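Local coordinates for protein 2,3-dimethylmalate lyase (Aspergillus niger, PDB 3FA3) that is a lyase of the phosphoenolpyruvate phosphomutase family, built as a TIM-type barrel of parallel strands and holding a manganese ion, at residues Ile158-Ser163 with Val186-Gly191; Asn213-Gly218 with Ile237-Ala242. All coordinates share one frame; numbering follows the deposited sequence.

Contact 1: Ile158-Ser163 with Val186-Gly191; sequences IARTDS and VGFLEG. With OAF (2,2-difluoro-3,3-dihydroxybutanedioic acid), chain V.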
loop_
_atom_site.group_PDB
_atom_site.type_symbol
_atom_site.label_atom_id
_atom_site.label_comp_id
_atom_site.label_asym_id
_atom_site.label_seq_id
_atom_site.Cartn_x
_atom_site.Cartn_y
_atom_site.Cartn_z
ATOM N N ILE B 158 -1.667 -24.136 8.486
ATOM C CA ILE B 158 -0.475 -24.768 9.088
ATOM C C ILE B 158 -0.141 -24.229 10.519
ATOM O O ILE B 158 0.029 -23.001 10.712
ATOM C CB ILE B 158 0.790 -24.563 8.205
ATOM C CG1 ILE B 158 0.613 -25.155 6.798
ATOM C CG2 ILE B 158 2.043 -25.094 8.941
ATOM C CD1 ILE B 158 1.693 -24.781 5.846
ATOM N N ALA B 159 -0.068 -25.148 11.500
ATOM C CA ALA B 159 0.281 -24.813 12.897
ATOM C C ALA B 159 1.797 -24.923 13.212
ATOM O O ALA B 159 2.439 -25.971 13.008
ATOM C CB ALA B 159 -0.577 -25.629 13.902
ATOM N N ARG B 160 2.368 -23.840 13.710
ATOM C CA ARG B 160 3.794 -23.861 13.949
ATOM C C ARG B 160 4.077 -23.529 15.407
ATOM O O ARG B 160 3.451 -22.616 15.976
ATOM C CB ARG B 160 4.554 -22.925 12.961
ATOM C CG ARG B 160 6.053 -22.608 13.329
ATOM C CD ARG B 160 6.786 -21.728 12.300
ATOM N NE ARG B 160 7.919 -21.010 12.909
ATOM C CZ ARG B 160 8.824 -20.266 12.272
ATOM N NH1 ARG B 160 9.825 -19.714 12.939
ATOM N NH2 ARG B 160 8.739 -20.090 10.977
ATOM N N THR B 161 5.011 -24.271 16.001
ATOM C CA THR B 161 5.562 -23.839 17.272
ATOM C C THR B 161 7.058 -23.540 17.172
ATOM O O THR B 161 7.793 -24.238 16.447
ATOM C CB THR B 161 5.296 -24.863 18.423
ATOM O OG1 THR B 161 5.636 -24.288 19.708
ATOM C CG2 THR B 161 6.092 -26.137 18.204
ATOM N N ASP B 162 7.479 -22.514 17.926
ATOM C CA ASP B 162 8.876 -22.147 18.127
ATOM C C ASP B 162 9.337 -22.567 19.530
ATOM O O ASP B 162 10.383 -22.116 20.055
ATOM C CB ASP B 162 9.054 -20.635 17.909
ATOM C CG ASP B 162 9.024 -20.231 16.401
ATOM O OD1 ASP B 162 10.102 -20.133 15.796
ATOM O OD2 ASP B 162 7.938 -20.022 15.809
ATOM N N SER B 163 8.572 -23.450 20.140
ATOM C CA SER B 163 8.680 -23.626 21.574
ATOM C C SER B 163 9.730 -24.628 21.955
ATOM O O SER B 163 9.945 -24.853 23.144
ATOM C CB SER B 163 7.353 -24.068 22.169
ATOM O OG SER B 163 6.936 -25.271 21.552
ATOM N N VAL B 186 -1.926 -28.869 9.044
ATOM C CA VAL B 186 -0.539 -29.315 8.931
ATOM C C VAL B 186 0.317 -28.868 10.118
ATOM O O VAL B 186 0.181 -27.746 10.617
ATOM C CB VAL B 186 0.052 -28.797 7.667
ATOM C CG1 VAL B 186 1.459 -29.264 7.532
ATOM C CG2 VAL B 186 -0.761 -29.301 6.497
ATOM N N GLY B 187 1.174 -29.765 10.597
ATOM C CA GLY B 187 2.003 -29.473 11.758
ATOM C C GLY B 187 3.364 -28.996 11.305
ATOM O O GLY B 187 3.850 -29.449 10.239
ATOM N N PHE B 188 3.970 -28.117 12.125
ATOM C CA PHE B 188 5.268 -27.476 11.853
ATOM C C PHE B 188 6.117 -27.369 13.140
ATOM O O PHE B 188 6.064 -26.344 13.849
ATOM C CB PHE B 188 4.961 -26.082 11.291
ATOM C CG PHE B 188 6.123 -25.359 10.670
ATOM C CD1 PHE B 188 5.894 -24.460 9.645
ATOM C CD2 PHE B 188 7.416 -25.504 11.136
ATOM C CE1 PHE B 188 6.916 -23.757 9.060
ATOM C CE2 PHE B 188 8.471 -24.777 10.542
ATOM C CZ PHE B 188 8.208 -23.912 9.503
ATOM N N LEU B 189 6.879 -28.413 13.472
ATOM C CA LEU B 189 7.869 -28.292 14.570
ATOM C C LEU B 189 9.007 -27.555 13.957
ATOM O O LEU B 189 9.627 -28.070 13.024
ATOM C CB LEU B 189 8.379 -29.638 15.125
ATOM C CG LEU B 189 8.852 -29.817 16.609
ATOM C CD1 LEU B 189 9.778 -31.029 16.802
ATOM C CD2 LEU B 189 9.539 -28.607 17.207
ATOM N N GLU B 190 9.254 -26.337 14.430
ATOM C CA GLU B 190 10.272 -25.541 13.782
ATOM C C GLU B 190 11.610 -25.785 14.468
ATOM O O GLU B 190 11.665 -25.904 15.693
ATOM C CB GLU B 190 9.843 -24.046 13.732
ATOM C CG GLU B 190 10.924 -22.985 13.887
ATOM C CD GLU B 190 11.729 -22.699 12.604
ATOM O OE1 GLU B 190 11.429 -23.212 11.516
ATOM O OE2 GLU B 190 12.701 -21.936 12.667
ATOM N N GLY B 191 12.686 -25.878 13.686
ATOM C CA GLY B 191 14.045 -25.884 14.256
ATOM C C GLY B 191 14.496 -27.178 14.920
ATOM O O GLY B 191 15.128 -27.169 15.999
HETATM O O2 OAF V . 11.189 -18.195 5.816
HETATM C C1 OAF V . 10.783 -17.830 6.952
HETATM O O1 OAF V . 10.376 -16.678 7.268
HETATM C C2 OAF V . 10.824 -18.904 8.058
HETATM O O4 OAF V . 10.662 -20.191 7.532
HETATM O O3 OAF V . 9.780 -18.683 8.975
HETATM C C3 OAF V . 12.203 -18.924 8.699
HETATM F F1 OAF V . 12.642 -17.669 8.931
HETATM F F2 OAF V . 13.010 -19.646 7.827
HETATM C C4 OAF V . 12.137 -19.525 10.100
HETATM O O5 OAF V . 11.529 -18.911 10.989
HETATM O O6 OAF V . 12.732 -20.602 10.236
#
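Arg160 and Phe188 leave their strands in the same direction and run side against side, with Arg160 CD centred over one face of the ring: a CH-pi contact of 3.7 Å from Arg160 CD to the Phe188 centroid. CG stands anti to the backbone N (chi1 166°) and the chain stays extended to NE, which carries the guanidinium past the ring to 2,2-difluoro-3,3-dihydroxybutanedioic acid. There Arg160 NH1 donates a hydrogen bond to ligand O5 (2.7 Å) and Arg160 NH2 one to ligand O3. Asp162 fixes the rotation of the group side-on: Arg160 NH1 meets the syn lone pair of Asp162 OD1 in the guanidinium plane at 2.9 Å, while NE reaches OD2 at a tilt. The strands belong to one beta-alpha-beta crossover of the TIM barrel; Ala159 and Thr161 face outward onto helix 169-181. Parallel pairing runs through Ala159 N to Val186 O (2.8 Å), Thr161 N to Phe188 O (3.2 Å) and Glu190 N to Thr161 O (3.3 Å). Glu190, bent at chi2, stacks its carboxylate over a guanidinium face, the planes 21° apart. Its long ion pair, Arg160 NH1 to Glu190 OE2 at 3.6 Å, works through charge alone, whereas Glu190 OE1 is hydrogen-bonded to Asn213 ND2. Ile158 CG2 meets the Phe188 ring at its edge.

Contact 2: Asn213-Gly218 with Ile237-Ala242; sequences NMVEHG and IFPFAA. With OAF (2,2-difluoro-3,3-dihydroxybutanedioic acid), chain V.
Val215 lays its CG2 against the ring of Pro239, Val215 CG2 to Pro239 CD 3.6 Å, the side chains set nearly perpendicular. Its other methyl serves a second neighbour: a chi1 of 171° swings CG1 away from the backbone N and out to Phe240, where Val215 CG1 comes within 3.9 Å of Phe240 CE2, leaving CG2 for the proline. The same patch borders the bound 2,2-difluoro-3,3-dihydroxybutanedioic acid, where Val215 CG2 lies 3.5 Å from ligand F2 and Pro239 CB lies 3.3 Å from ligand O2. Asn213 crosses the side chain of Ile237 on the barrel's inner face and brings its ND2 to 3.0 Å from ligand O6, although the stronger partner of that amide is Glu190.

On the backbone, Met214 N donates to Ile237 O at 2.7 Å, the one direct hydrogen bond between the segments. Parallel pairing then stops. Met214 becomes the centre of an inverse gamma turn, and the chain from Phe238 to Ala241 folds into a type I beta turn. A water bridges the diverging ends, donating to Met214 O and accepting from Phe240 N, while Met214 CB packs on Phe238 CD2 at 3.9 Å.

Beyond the barrel, Glu216 and His217 hydrogen-bond to Gly264 and Leu265 of the second subunit, whose Pro263 and Leu274 pack on Phe238 and Phe240. Within the chain, the contact sits at the C-terminal ends of adjacent strands 211-213 and 235-238, with Tyr43 of strand 42-44 against Ile237 and Pro239, and with helix 243-260 following directly.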
loop_
_atom_site.group_PDB
_atom_site.type_symbol
_atom_site.label_atom_id
_atom_site.label_comp_id
_atom_site.label_asym_id
_atom_site.label_seq_id
_atom_site.Cartn_x
_atom_site.Cartn_y
_atom_site.Cartn_z
ATOM N N ASN B 213 10.692 -27.684 7.840
ATOM C CA ASN B 213 11.420 -26.490 7.401
ATOM C C ASN B 213 12.940 -26.753 7.327
ATOM O O ASN B 213 13.657 -26.731 8.362
ATOM C CB ASN B 213 11.135 -25.316 8.336
ATOM C CG ASN B 213 11.753 -24.035 7.836
ATOM O OD1 ASN B 213 12.007 -23.910 6.625
ATOM N ND2 ASN B 213 11.997 -23.069 8.741
ATOM N N MET B 214 13.422 -27.012 6.109
ATOM C CA MET B 214 14.823 -27.313 5.932
ATOM C C MET B 214 15.629 -26.035 5.648
ATOM O O MET B 214 15.880 -25.676 4.484
ATOM C CB MET B 214 15.038 -28.366 4.866
ATOM C CG MET B 214 16.474 -28.726 4.690
ATOM S SD MET B 214 17.126 -29.656 6.083
ATOM C CE MET B 214 17.768 -28.455 7.292
ATOM N N VAL B 215 15.997 -25.343 6.730
ATOM C CA VAL B 215 16.796 -24.103 6.657
ATOM C C VAL B 215 18.194 -24.599 6.980
ATOM O O VAL B 215 18.371 -25.301 7.973
ATOM C CB VAL B 215 16.309 -22.976 7.648
ATOM C CG1 VAL B 215 17.243 -21.852 7.684
ATOM C CG2 VAL B 215 15.009 -22.453 7.251
ATOM N N GLU B 216 19.160 -24.299 6.113
ATOM C CA GLU B 216 20.483 -24.856 6.289
ATOM C C GLU B 216 21.270 -24.014 7.257
ATOM O O GLU B 216 21.011 -22.817 7.412
ATOM C CB GLU B 216 21.233 -24.988 4.966
ATOM C CG GLU B 216 20.954 -26.268 4.196
ATOM C CD GLU B 216 21.253 -26.128 2.710
ATOM O OE1 GLU B 216 21.252 -24.989 2.171
ATOM O OE2 GLU B 216 21.479 -27.171 2.067
ATOM N N HIS B 217 22.224 -24.641 7.936
ATOM C CA HIS B 217 23.210 -23.887 8.728
ATOM C C HIS B 217 22.564 -23.073 9.815
ATOM O O HIS B 217 23.026 -21.941 10.121
ATOM C CB HIS B 217 24.074 -23.002 7.828
ATOM C CG HIS B 217 24.573 -23.724 6.628
ATOM N ND1 HIS B 217 25.182 -24.962 6.710
ATOM C CD2 HIS B 217 24.509 -23.422 5.312
ATOM C CE1 HIS B 217 25.506 -25.375 5.499
ATOM N NE2 HIS B 217 25.110 -24.460 4.632
ATOM N N GLY B 218 21.488 -23.642 10.368
ATOM C CA GLY B 218 20.945 -23.216 11.654
ATOM C C GLY B 218 20.958 -24.407 12.610
ATOM O O GLY B 218 22.006 -25.064 12.784
ATOM N N ILE B 237 9.935 -27.487 3.054
ATOM C CA ILE B 237 10.299 -26.149 2.556
ATOM C C ILE B 237 11.820 -25.827 2.758
ATOM O O ILE B 237 12.486 -26.269 3.734
ATOM C CB ILE B 237 9.430 -24.975 3.165
ATOM C CG1 ILE B 237 9.444 -24.971 4.697
ATOM C CG2 ILE B 237 8.049 -25.033 2.723
ATOM C CD1 ILE B 237 8.843 -23.701 5.324
ATOM N N PHE B 238 12.337 -25.011 1.841
ATOM C CA PHE B 238 13.701 -24.491 1.919
ATOM C C PHE B 238 13.638 -22.982 1.779
ATOM O O PHE B 238 13.845 -22.468 0.685
ATOM C CB PHE B 238 14.582 -25.041 0.788
ATOM C CG PHE B 238 14.407 -26.517 0.508
ATOM C CD1 PHE B 238 13.445 -26.950 -0.399
ATOM C CD2 PHE B 238 15.262 -27.444 1.086
ATOM C CE1 PHE B 238 13.314 -28.302 -0.716
ATOM C CE2 PHE B 238 15.154 -28.810 0.814
ATOM C CZ PHE B 238 14.171 -29.254 -0.093
ATOM N N PRO B 239 13.336 -22.278 2.867
ATOM C CA PRO B 239 13.118 -20.842 2.865
ATOM C C PRO B 239 14.179 -19.934 2.147
ATOM O O PRO B 239 13.780 -18.963 1.463
ATOM C CB PRO B 239 13.007 -20.540 4.362
ATOM C CG PRO B 239 12.343 -21.786 4.883
ATOM C CD PRO B 239 13.126 -22.844 4.196
ATOM N N PHE B 240 15.488 -20.257 2.269
ATOM C CA PHE B 240 16.536 -19.438 1.640
ATOM C C PHE B 240 17.000 -19.911 0.297
ATOM O O PHE B 240 18.079 -19.516 -0.161
ATOM C CB PHE B 240 17.702 -19.157 2.589
ATOM C CG PHE B 240 17.250 -18.442 3.832
ATOM C CD1 PHE B 240 16.326 -17.390 3.734
ATOM C CD2 PHE B 240 17.661 -18.843 5.090
ATOM C CE1 PHE B 240 15.831 -16.745 4.880
ATOM C CE2 PHE B 240 17.186 -18.221 6.255
ATOM C CZ PHE B 240 16.265 -17.173 6.159
ATOM N N ALA B 241 16.180 -20.731 -0.344
ATOM C CA ALA B 241 16.613 -21.387 -1.587
ATOM C C ALA B 241 16.725 -20.404 -2.722
ATOM O O ALA B 241 17.454 -20.686 -3.670
ATOM C CB ALA B 241 15.732 -22.579 -1.998
ATOM N N ALA B 242 16.050 -19.252 -2.627
ATOM C CA ALA B 242 16.244 -18.240 -3.676
ATOM C C ALA B 242 17.211 -17.156 -3.202
ATOM O O ALA B 242 17.934 -16.546 -4.015
ATOM C CB ALA B 242 14.962 -17.655 -4.111
HETATM O O2 OAF V . 11.189 -18.195 5.816
HETATM C C1 OAF V . 10.783 -17.830 6.952
HETATM O O1 OAF V . 10.376 -16.678 7.268
HETATM C C2 OAF V . 10.824 -18.904 8.058
HETATM O O4 OAF V . 10.662 -20.191 7.532
HETATM O O3 OAF V . 9.780 -18.683 8.975
HETATM C C3 OAF V . 12.203 -18.924 8.699
HETATM F F1 OAF V . 12.642 -17.669 8.931
HETATM F F2 OAF V . 13.010 -19.646 7.827
HETATM C C4 OAF V . 12.137 -19.525 10.100
HETATM O O5 OAF V . 11.529 -18.911 10.989
HETATM O O6 OAF V . 12.732 -20.602 10.236
HETATM O O HOH W 1 16.651 -23.063 2.906
#

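From the N terminus, the chain passes through strands 20-25, 42-44, 83-86 and 111-114 before contact 1 opens at strand 156-161. That contact closes over a largely helical excursion through helices 163-167 and 169-181 and back to strand 186-189. Helix 195-204 then leads to strand 211-213 and contact 2, which closes over a shorter excursion containing helix 225-231. The two are in series, neither nested nor crossed, yet they meet in space: strand 186-189 borders strand 211-213, and Phe188 CZ packs 3.5 Å from Asn213 CB. Together they join four strands of the barrel, and both supply atoms to one ligand site.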